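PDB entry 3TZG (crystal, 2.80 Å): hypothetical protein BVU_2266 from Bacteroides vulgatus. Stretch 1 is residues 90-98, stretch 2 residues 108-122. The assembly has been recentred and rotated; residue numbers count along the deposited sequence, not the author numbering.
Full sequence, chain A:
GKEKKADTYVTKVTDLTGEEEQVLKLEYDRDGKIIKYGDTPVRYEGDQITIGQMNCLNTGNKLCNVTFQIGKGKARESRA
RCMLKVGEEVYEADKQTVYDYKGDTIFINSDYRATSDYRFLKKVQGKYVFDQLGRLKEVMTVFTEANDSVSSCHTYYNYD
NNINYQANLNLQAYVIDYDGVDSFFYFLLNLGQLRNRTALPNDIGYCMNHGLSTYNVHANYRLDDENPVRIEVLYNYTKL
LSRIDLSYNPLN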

# COMPACT_ATOMS: atom_id res chain seq x y z
N VAL A 90 -20.12 7.19 6.83
CA VAL A 90 -18.69 7.50 6.67
C VAL A 90 -18.38 8.73 7.60
O VAL A 90 -19.20 9.66 7.70
N TYR A 91 -17.22 8.69 8.30
CA TYR A 91 -16.80 9.75 9.23
C TYR A 91 -15.47 10.39 8.84
O TYR A 91 -14.56 9.70 8.38
N GLU A 92 -15.34 11.72 9.08
CA GLU A 92 -14.08 12.43 8.88
C GLU A 92 -13.23 12.09 10.08
O GLU A 92 -13.53 12.52 11.20
N ALA A 93 -12.26 11.21 9.86
CA ALA A 93 -11.44 10.65 10.90
C ALA A 93 -10.00 11.16 10.89
O ALA A 93 -9.52 11.68 9.89
N ASP A 94 -9.34 11.03 12.05
CA ASP A 94 -7.93 11.30 12.26
C ASP A 94 -7.26 9.97 12.56
O ASP A 94 -7.71 9.23 13.44
N LYS A 95 -6.23 9.64 11.74
CA LYS A 95 -5.47 8.40 11.85
C LYS A 95 -4.08 8.66 12.41
O LYS A 95 -3.33 9.49 11.89
N GLN A 96 -3.75 7.96 13.49
CA GLN A 96 -2.44 8.01 14.14
C GLN A 96 -1.75 6.66 13.99
O GLN A 96 -2.24 5.64 14.49
N THR A 97 -0.61 6.65 13.32
CA THR A 97 0.09 5.40 13.07
C THR A 97 1.54 5.46 13.54
O THR A 97 2.17 6.53 13.49
N VAL A 98 2.06 4.29 13.98
CA VAL A 98 3.45 4.08 14.38
C VAL A 98 3.98 2.85 13.62
O VAL A 98 3.26 1.87 13.42
N ILE A 108 2.80 -2.40 12.07
CA ILE A 108 2.08 -1.16 11.78
C ILE A 108 0.87 -1.12 12.70
O ILE A 108 0.05 -2.04 12.69
N ASN A 109 0.77 -0.10 13.52
CA ASN A 109 -0.37 0.03 14.44
C ASN A 109 -1.02 1.38 14.23
O ASN A 109 -0.33 2.41 14.34
N SER A 110 -2.33 1.38 13.87
CA SER A 110 -3.11 2.59 13.59
C SER A 110 -4.32 2.73 14.48
O SER A 110 -5.00 1.75 14.79
N ASP A 111 -4.59 3.97 14.88
CA ASP A 111 -5.77 4.32 15.66
C ASP A 111 -6.52 5.39 14.94
O ASP A 111 -5.93 6.40 14.54
N TYR A 112 -7.80 5.11 14.72
CA TYR A 112 -8.75 5.99 14.05
C TYR A 112 -9.70 6.60 15.04
O TYR A 112 -10.41 5.88 15.74
N ARG A 113 -9.73 7.94 15.10
CA ARG A 113 -10.64 8.75 15.92
C ARG A 113 -11.38 9.78 15.05
O ARG A 113 -10.83 10.27 14.07
N ALA A 114 -12.62 10.12 15.42
CA ALA A 114 -13.38 11.14 14.71
C ALA A 114 -12.75 12.51 14.97
O ALA A 114 -12.33 12.77 16.10
N THR A 115 -12.60 13.34 13.91
CA THR A 115 -12.01 14.69 14.02
C THR A 115 -12.87 15.58 14.96
O THR A 115 -12.34 16.31 15.80
N SER A 116 -14.20 15.45 14.83
CA SER A 116 -15.21 16.20 15.56
C SER A 116 -15.06 16.09 17.09
O SER A 116 -14.69 17.08 17.71
N ASP A 117 -15.36 14.90 17.68
CA ASP A 117 -15.41 14.70 19.12
C ASP A 117 -14.36 13.70 19.67
O ASP A 117 -14.50 13.27 20.82
N TYR A 118 -13.31 13.34 18.89
CA TYR A 118 -12.21 12.43 19.28
C TYR A 118 -12.71 10.99 19.57
O TYR A 118 -11.94 10.17 20.08
N ARG A 119 -13.98 10.69 19.26
CA ARG A 119 -14.60 9.38 19.45
C ARG A 119 -13.79 8.33 18.73
O ARG A 119 -13.45 8.51 17.56
N PHE A 120 -13.43 7.26 19.45
CA PHE A 120 -12.67 6.14 18.90
C PHE A 120 -13.52 5.38 17.88
O PHE A 120 -14.67 5.02 18.17
N LEU A 121 -12.96 5.11 16.71
CA LEU A 121 -13.70 4.46 15.64
C LEU A 121 -13.16 3.08 15.25
O LEU A 121 -13.97 2.19 14.93
N LYS A 122 -11.82 2.94 15.19
CA LYS A 122 -11.17 1.73 14.69
C LYS A 122 -9.68 1.62 15.08
O LYS A 122 -8.96 2.62 15.11

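Strands 90-98 and 108-114 run antiparallel, and their pairing sorts the side chains onto two faces. K95, T97, S110 and Y112 share one; D94, Q96, V98, N109, D111 and R113 share the other.

The first face is buried and tightly fitted. T97 and S110 form a non-hydrogen-bonded pair, which brings their CA atoms to 4.3 Å. With both chi1 angles in m, the hydroxyls meet, T97 OG1 to S110 OG at 2.6 Å, a hydrogen bond in which either could donate. Two pairs along, and next on this face, K95 is all-trans, so its aliphatic chain extends across the ring of Y112 (m, chi2 -91°). K95 CG sits over the ring face, 4.0 Å from the centroid, and the chain ends with K95 NZ 3.1 Å from Y112 OH; both polar ends are hydrogen-bonded elsewhere in the structure. Extended lysine beside m tyrosine thus lays a methylene on the ring and brings the amine close to the hydroxyl.

The opposite face is more open. Its m side chains make looser contacts, such as V98 CG2 to N109 CB at 4.2 Å. D94, between wells at -104°, places OD2 3.3 Å from T115 CG2.

Beyond A114 the second stretch turns back, and strand 120-122 brings L121 (m, t) toward the first stretch: L121 CD1 lies 3.8 Å from A93 CB, and L121 CD2 4.2 Å from Y91 CD2. Y91, m and also directed toward its partner, receives R119, whose t, t, p course sets the guanidinium over one ring face in an off-centre cation-pi contact, CZ 4.3 Å from the centroid. Within the turn, R119 NE also makes a salt bridge to D117 OD1 at 3.5 Å, its hydrogen bond weak.

At the turn's start, T115 N donates to E92 O at 3.0 Å. Water 1 also donates to E92 O (2.8 Å) and accepts from S116 N (3.1 Å), linking strand to turn.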

# COMPACT_ATOMS: atom_id res chain seq x y z
CB VAL A 90 -18.31 7.72 5.17
CG1 VAL A 90 -19.11 8.85 4.52
CG2 VAL A 90 -16.81 7.93 4.97
CB TYR A 91 -16.66 9.19 10.66
CG TYR A 91 -17.95 8.63 11.21
CD1 TYR A 91 -18.91 9.47 11.77
CD2 TYR A 91 -18.22 7.27 11.16
CE1 TYR A 91 -20.13 8.97 12.24
CE2 TYR A 91 -19.43 6.75 11.63
CZ TYR A 91 -20.38 7.61 12.17
OH TYR A 91 -21.57 7.10 12.63
CB GLU A 92 -14.28 13.94 8.70
CG GLU A 92 -12.98 14.67 8.45
CD GLU A 92 -13.04 16.18 8.48
OE1 GLU A 92 -14.11 16.74 8.83
OE2 GLU A 92 -12.00 16.80 8.18
CB ALA A 93 -11.43 9.13 10.75
CB ASP A 94 -7.66 12.35 13.35
CG ASP A 94 -7.26 13.68 12.72
OD1 ASP A 94 -6.21 13.71 12.00
OD2 ASP A 94 -8.00 14.67 12.92
CB LYS A 95 -5.37 7.72 10.48
CG LYS A 95 -4.77 6.33 10.53
CD LYS A 95 -4.58 5.82 9.12
CE LYS A 95 -3.98 4.45 9.04
NZ LYS A 95 -3.94 3.94 7.65
CB GLN A 96 -2.56 8.40 15.60
CG GLN A 96 -2.70 9.86 15.81
CD GLN A 96 -2.95 10.23 17.25
OE1 GLN A 96 -3.18 9.40 18.12
NE2 GLN A 96 -2.91 11.51 17.53
CB THR A 97 0.02 5.09 11.56
OG1 THR A 97 -1.35 4.92 11.23
CG2 THR A 97 0.78 3.84 11.18
CB VAL A 98 3.67 3.97 15.91
CG1 VAL A 98 3.46 5.33 16.58
CG2 VAL A 98 2.78 2.89 16.55
CB ILE A 108 1.72 -1.03 10.26
CG1 ILE A 108 3.00 -1.14 9.38
CG2 ILE A 108 0.99 0.28 10.00
CD1 ILE A 108 2.81 -1.07 7.91
CB ASN A 109 0.04 -0.17 15.89
CG ASN A 109 0.73 -1.49 16.13
OD1 ASN A 109 0.08 -2.52 16.32
ND2 ASN A 109 2.06 -1.50 16.09
CB SER A 110 -3.59 2.60 12.15
OG SER A 110 -2.50 2.64 11.24
CB ASP A 111 -5.43 4.74 17.09
CG ASP A 111 -5.29 3.54 17.98
OD1 ASP A 111 -6.32 2.96 18.33
OD2 ASP A 111 -4.13 3.15 18.28
CB TYR A 112 -9.54 5.20 13.02
CG TYR A 112 -8.78 4.77 11.79
CD1 TYR A 112 -8.74 5.58 10.66
CD2 TYR A 112 -8.23 3.50 11.70
CE1 TYR A 112 -8.12 5.16 9.49
CE2 TYR A 112 -7.62 3.06 10.53
CZ TYR A 112 -7.56 3.89 9.42
OH TYR A 112 -6.96 3.47 8.26
CB ARG A 113 -9.87 9.48 17.03
CG ARG A 113 -9.48 8.66 18.25
CD ARG A 113 -8.42 9.48 18.93
NE ARG A 113 -7.72 8.90 20.07
CZ ARG A 113 -6.97 9.62 20.89
NH1 ARG A 113 -6.85 10.93 20.73
NH2 ARG A 113 -6.35 9.04 21.91
CB ALA A 114 -14.82 11.12 15.15
CB THR A 115 -11.88 15.36 12.64
OG1 THR A 115 -13.18 15.57 12.09
CG2 THR A 115 -11.04 14.56 11.67
CB SER A 116 -16.61 15.75 15.15
OG SER A 116 -16.78 14.35 15.17
CB ASP A 117 -16.83 14.21 19.50
CG ASP A 117 -17.26 12.87 18.91
OD1 ASP A 117 -16.70 12.47 17.85
OD2 ASP A 117 -18.19 12.24 19.47
CB TYR A 118 -11.44 12.95 20.52
CG TYR A 118 -10.66 14.23 20.29
CD1 TYR A 118 -9.40 14.20 19.68
CD2 TYR A 118 -11.13 15.46 20.75
CE1 TYR A 118 -8.67 15.37 19.47
CE2 TYR A 118 -10.40 16.64 20.56
CZ TYR A 118 -9.18 16.59 19.90
OH TYR A 118 -8.42 17.71 19.68
CB ARG A 119 -16.06 9.43 18.94
CG ARG A 119 -16.73 8.12 18.51
CD ARG A 119 -18.16 8.40 18.10
NE ARG A 119 -18.27 9.48 17.11
CZ ARG A 119 -18.52 9.32 15.80
NH1 ARG A 119 -18.74 8.11 15.30
NH2 ARG A 119 -18.59 10.38 15.00
CB PHE A 120 -12.20 5.20 20.03
CG PHE A 120 -11.49 3.97 19.50
CD1 PHE A 120 -10.17 4.05 19.08
CD2 PHE A 120 -12.16 2.76 19.39
CE1 PHE A 120 -9.53 2.92 18.55
CE2 PHE A 120 -11.52 1.64 18.87
CZ PHE A 120 -10.20 1.72 18.47
CB LEU A 121 -13.67 5.35 14.37
CG LEU A 121 -14.25 6.77 14.45
CD1 LEU A 121 -13.80 7.60 13.29
CD2 LEU A 121 -15.74 6.74 14.50
CB LYS A 122 -11.26 1.77 13.15
CG LYS A 122 -11.15 0.46 12.43
CD LYS A 122 -11.28 0.72 10.92
CE LYS A 122 -10.87 -0.44 10.03
NZ LYS A 122 -11.72 -1.65 10.25
O HOH W 1 -15.50 14.05 12.38